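Local coordinates for protein putative Acetyltransferase (Lactobacillus plantarum WCFS1, PDB 3EFA) that probably transfers an acetyl group from acetyl-coenzyme A to an amine, as expected of a GNAT-family N-acetyltransferase, at residues Y19-Q23 with E37-T43; E97-T101 with H143-L147. All coordinates share one frame; numbering follows the deposited sequence.

Interaction 1. Residues Y19-Q23 with E37-T43; sequences YALRQ and EFDVKDT
Residues 19-23 form one stretch of a helix that faces the irregular segment 37-43, where Arg22 and Glu37 approach to 7.8 Å between their CA atoms. Phe38 is the first residue after helix 34-37 to leave helical geometry, and a type I beta turn runs from Asp39 to Asp42.

The side chain of Arg22 joins the two segments in a salt-bridge network. Its NE and NH2 both reach one oxygen of Glu37, side-on. The bond from Arg22 NE to Glu37 OE2 is 2.9 Å long and uses the anti lone pair. NH2 meets the same oxygen from above the carboxylate plane. Asp42 is gripped end-on: Arg22 NH1 to Asp42 OD1 at 3.0 Å, almost straight at 175°, and Arg22 NH2 to Asp42 OD2 at 3.2 Å. The bend of the Arg22 chain at CG-CD (chi3 48°) helps set the guanidinium between the two acids. These bonds are likely to fix its rotation. Phe38 CE1 lies 3.6 Å above the Arg22 guanidinium plane, over its centre. Asp42 OD2 also accepts from the backbone N of Asp39, on the face opposite to Arg22 NH2, so the carboxylate braces its own turn. Tyr19 lies alongside, its OH 3.6 Å from Asp42 CB, and its ring meets that of Phe38 obliquely.

Asp42 OD1 is shared with Tyr48 OH and with Arg63 of strand 57-66. Arg22 also touches Arg76 and Cys78 of strand 71-79. The contact thus ties helix 12-29 to the loop between helix 34-37 and strand 48-52, next to the central sheet of the GNAT fold.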
# COMPACT_ATOMS: atom_id res chain seq x y z
N TYR A 19 18.17 -9.62 17.36
CA TYR A 19 18.45 -10.80 16.53
C TYR A 19 18.10 -12.11 17.27
O TYR A 19 17.59 -13.06 16.67
CB TYR A 19 19.93 -10.85 16.09
CG TYR A 19 20.37 -9.80 15.08
CD1 TYR A 19 19.57 -8.71 14.77
CD2 TYR A 19 21.62 -9.87 14.48
CE1 TYR A 19 19.99 -7.74 13.87
CE2 TYR A 19 22.05 -8.90 13.57
CZ TYR A 19 21.22 -7.84 13.27
OH TYR A 19 21.63 -6.87 12.37
N ALA A 20 18.38 -12.15 18.57
CA ALA A 20 18.14 -13.35 19.37
C ALA A 20 16.65 -13.66 19.44
O ALA A 20 16.25 -14.82 19.29
CB ALA A 20 18.77 -13.23 20.81
N LEU A 21 15.83 -12.63 19.66
CA LEU A 21 14.37 -12.81 19.64
C LEU A 21 13.87 -13.31 18.28
O LEU A 21 13.13 -14.29 18.21
CB LEU A 21 13.64 -11.53 20.07
CG LEU A 21 13.80 -11.13 21.55
CD1 LEU A 21 13.12 -9.80 21.91
CD2 LEU A 21 13.31 -12.22 22.49
N ARG A 22 14.33 -12.68 17.19
CA ARG A 22 13.89 -13.06 15.84
C ARG A 22 14.35 -14.47 15.43
O ARG A 22 13.61 -15.22 14.78
CB ARG A 22 14.29 -12.00 14.80
CG ARG A 22 13.75 -10.56 15.08
CD ARG A 22 14.53 -9.48 14.30
NE ARG A 22 14.70 -9.82 12.88
CZ ARG A 22 15.49 -9.19 12.02
NH1 ARG A 22 16.24 -8.15 12.40
NH2 ARG A 22 15.55 -9.60 10.76
N GLN A 23 15.57 -14.85 15.83
CA GLN A 23 16.09 -16.19 15.53
C GLN A 23 15.23 -17.26 16.23
O GLN A 23 14.90 -18.29 15.64
CB GLN A 23 17.58 -16.32 15.93
CG GLN A 23 18.16 -17.76 15.97
CD GLN A 23 18.46 -18.36 14.59
OE1 GLN A 23 18.65 -17.65 13.60
NE2 GLN A 23 18.48 -19.69 14.53
N GLU A 37 14.54 -14.32 6.83
CA GLU A 37 14.34 -13.48 8.02
C GLU A 37 15.35 -12.33 8.11
O GLU A 37 14.96 -11.17 8.31
CB GLU A 37 14.39 -14.29 9.31
CG GLU A 37 14.33 -13.44 10.58
CD GLU A 37 13.05 -12.60 10.65
OE1 GLU A 37 12.04 -13.04 10.06
OE2 GLU A 37 13.05 -11.51 11.28
N PHE A 38 16.63 -12.65 7.96
CA PHE A 38 17.69 -11.66 8.04
C PHE A 38 18.08 -11.20 6.65
O PHE A 38 18.42 -12.01 5.79
CB PHE A 38 18.88 -12.20 8.88
CG PHE A 38 18.46 -12.65 10.26
CD1 PHE A 38 18.22 -11.70 11.26
CD2 PHE A 38 18.20 -13.99 10.53
CE1 PHE A 38 17.78 -12.09 12.54
CE2 PHE A 38 17.76 -14.40 11.78
CZ PHE A 38 17.55 -13.46 12.80
N ASP A 39 18.00 -9.89 6.42
CA ASP A 39 18.02 -9.36 5.06
C ASP A 39 18.99 -8.21 4.91
O ASP A 39 19.66 -7.81 5.88
CB ASP A 39 16.60 -8.94 4.60
CG ASP A 39 16.09 -7.67 5.32
OD1 ASP A 39 16.81 -7.07 6.14
OD2 ASP A 39 14.94 -7.26 5.04
N VAL A 40 19.01 -7.65 3.70
CA VAL A 40 19.92 -6.57 3.36
C VAL A 40 19.76 -5.29 4.21
O VAL A 40 20.70 -4.51 4.33
CB VAL A 40 19.85 -6.24 1.86
CG1 VAL A 40 18.55 -5.47 1.53
CG2 VAL A 40 21.08 -5.48 1.43
N LYS A 41 18.59 -5.08 4.82
CA LYS A 41 18.42 -3.94 5.73
C LYS A 41 19.09 -4.11 7.11
O LYS A 41 19.23 -3.14 7.88
CB LYS A 41 16.93 -3.61 5.94
CG LYS A 41 16.15 -3.38 4.68
CD LYS A 41 16.57 -2.10 3.96
CE LYS A 41 15.79 -1.94 2.66
NZ LYS A 41 16.46 -1.03 1.68
N ASP A 42 19.49 -5.33 7.45
CA ASP A 42 20.13 -5.56 8.75
C ASP A 42 21.61 -5.20 8.70
O ASP A 42 22.44 -6.09 8.54
CB ASP A 42 19.96 -7.01 9.20
CG ASP A 42 18.54 -7.32 9.63
OD1 ASP A 42 18.01 -6.58 10.49
OD2 ASP A 42 17.95 -8.30 9.12
N THR A 43 21.91 -3.91 8.84
CA THR A 43 23.28 -3.39 8.88
C THR A 43 23.59 -2.83 10.27
O THR A 43 22.71 -2.80 11.14
CB THR A 43 23.46 -2.24 7.87
OG1 THR A 43 22.77 -1.08 8.35
CG2 THR A 43 22.93 -2.62 6.47

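Interaction 2. Residues E97-T101 with H143-L147; sequences EEWAT and HKQLL. With FMT (formic acid), chain D.
Glu97 and Lys144 meet at their charged ends, their side chains crossing at about a right angle. The contact joins helix 88-102 of the GNAT fold to the end of strand 139-145 and the C-terminal residues after it.

Lys144 is fully extended, with CG anti to the backbone N (chi1 172°), and this carries NZ out to the carboxylate. Lys144 NZ lies 2.9 Å from Glu97 OE1 in a salt bridge. It comes in on the syn side, 16° out of the carboxylate plane. The ammonium group has a second acceptor, the backbone O of Cys123. The other carboxylate oxygen, Glu97 OE2, is hydrogen-bonded to Tyr125 OH. Both ends of the ion pair are therefore tied to the chain near strand 126-129.

Leu146 packs against the aliphatic part of Glu97, crossing it obliquely. Leu146 CD2 lies 3.8 Å from Glu97 CG. An alanine in place of Glu97 would probably leave the Lys144 ammonium without its carboxylate, Tyr125 OH without this partner, and Leu146 CD2 with less to pack on. Leu146 CD1 lies 4.0 Å from Thr101 CG2 and 4.5 Å from Ala100 CB.

The backbone N of Gln145 donates to a formic acid molecule, probably from the crystallisation liquor, which is also hydrogen-bonded to Arg126 NH1. The bond from Gln145 N to O1 of the formic acid is nearly straight, at 172°.

Thr101 closes the apolar part. Thr101 OG1 bonds back to Glu98 O at 3.0 Å, while Thr101 CG2 rests 3.6 Å from Leu146 CB.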
# COMPACT_ATOMS: atom_id res chain seq x y z
N GLU A 97 5.65 4.70 18.33
CA GLU A 97 4.91 5.80 17.69
C GLU A 97 5.35 7.17 18.21
O GLU A 97 5.60 8.09 17.43
CB GLU A 97 3.38 5.61 17.83
CG GLU A 97 2.82 4.47 16.96
CD GLU A 97 1.31 4.23 17.14
OE1 GLU A 97 0.62 5.09 17.73
OE2 GLU A 97 0.83 3.18 16.68
N GLU A 98 5.46 7.30 19.52
CA GLU A 98 5.90 8.55 20.15
C GLU A 98 7.36 8.91 19.75
O GLU A 98 7.66 10.07 19.46
CB GLU A 98 5.69 8.48 21.67
CG GLU A 98 6.42 9.55 22.49
CD GLU A 98 5.91 10.96 22.23
OE1 GLU A 98 4.68 11.15 22.11
OE2 GLU A 98 6.75 11.89 22.14
N TRP A 99 8.23 7.91 19.72
CA TRP A 99 9.61 8.08 19.25
C TRP A 99 9.65 8.61 17.79
O TRP A 99 10.41 9.52 17.47
CB TRP A 99 10.37 6.76 19.39
CG TRP A 99 11.86 6.79 19.06
CD1 TRP A 99 12.89 7.02 19.94
CD2 TRP A 99 12.47 6.53 17.79
NE1 TRP A 99 14.10 6.95 19.28
CE2 TRP A 99 13.87 6.65 17.96
CE3 TRP A 99 11.96 6.23 16.51
CZ2 TRP A 99 14.77 6.47 16.91
CZ3 TRP A 99 12.86 6.05 15.46
CH2 TRP A 99 14.24 6.17 15.67
N ALA A 100 8.81 8.05 16.92
CA ALA A 100 8.74 8.48 15.52
C ALA A 100 8.21 9.91 15.31
O ALA A 100 8.76 10.68 14.50
CB ALA A 100 7.92 7.48 14.70
N THR A 101 7.13 10.26 16.01
CA THR A 101 6.59 11.62 15.92
C THR A 101 7.61 12.65 16.37
O THR A 101 7.66 13.76 15.83
CB THR A 101 5.28 11.81 16.74
OG1 THR A 101 5.55 11.72 18.14
CG2 THR A 101 4.23 10.78 16.35
N HIS A 143 -2.32 1.58 7.54
CA HIS A 143 -1.79 2.89 7.91
C HIS A 143 -2.51 3.52 9.10
O HIS A 143 -3.63 3.13 9.44
CB HIS A 143 -1.78 3.84 6.69
CG HIS A 143 -0.79 3.46 5.63
ND1 HIS A 143 -1.15 2.77 4.49
CD2 HIS A 143 0.56 3.61 5.57
CE1 HIS A 143 -0.07 2.54 3.76
NE2 HIS A 143 0.98 3.04 4.39
N LYS A 144 -1.85 4.47 9.74
CA LYS A 144 -2.42 5.20 10.86
C LYS A 144 -1.83 6.60 10.88
O LYS A 144 -0.63 6.78 10.70
CB LYS A 144 -2.09 4.49 12.18
CG LYS A 144 -2.48 5.30 13.42
CD LYS A 144 -2.14 4.58 14.73
CE LYS A 144 -2.57 5.44 15.91
NZ LYS A 144 -2.20 4.85 17.24
N GLN A 145 -2.67 7.61 11.11
CA GLN A 145 -2.16 8.95 11.34
C GLN A 145 -1.61 9.06 12.76
O GLN A 145 -2.27 8.67 13.72
CB GLN A 145 -3.25 10.00 11.12
CG GLN A 145 -2.77 11.44 11.29
CD GLN A 145 -3.63 12.46 10.53
OE1 GLN A 145 -4.49 12.09 9.72
NE2 GLN A 145 -3.39 13.74 10.79
N LEU A 146 -0.39 9.58 12.89
CA LEU A 146 0.22 9.74 14.21
C LEU A 146 -0.02 11.14 14.79
O LEU A 146 0.20 12.15 14.11
CB LEU A 146 1.71 9.44 14.15
CG LEU A 146 2.11 8.07 13.60
CD1 LEU A 146 3.62 7.93 13.62
CD2 LEU A 146 1.45 6.95 14.39
N LEU A 147 -0.46 11.18 16.04
CA LEU A 147 -0.76 12.45 16.69
C LEU A 147 -0.20 12.50 18.11
O LEU A 147 0.95 12.89 18.30
CB LEU A 147 -2.27 12.70 16.71
CG LEU A 147 -2.91 12.88 15.34
CD1 LEU A 147 -4.41 12.68 15.41
CD2 LEU A 147 -2.54 14.24 14.75
C FMT D . -6.04 6.05 11.05
O1 FMT D . -5.64 7.21 10.89
O2 FMT D . -6.24 5.24 10.14

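How the interactions relate
The two interactions lie on opposite sides of the chain's centre. Their centres are 24 Å apart and their nearest atoms about 13 Å apart, so they do not touch. They follow one another along the chain: interaction 1 closes before interaction 2 opens. Both join a helix to another part of the chain through charged side chains, but the partner differs. In interaction 1 it is a loop, and one arginine is held by two acids. In interaction 2 it is a strand end and the C-terminal residues after it, and a single ion pair sits beside leucine packing. A glycerol lies about 3 Å from the Glu37 side chain, and a formic acid lies at Gln145; both probably come from crystallisation.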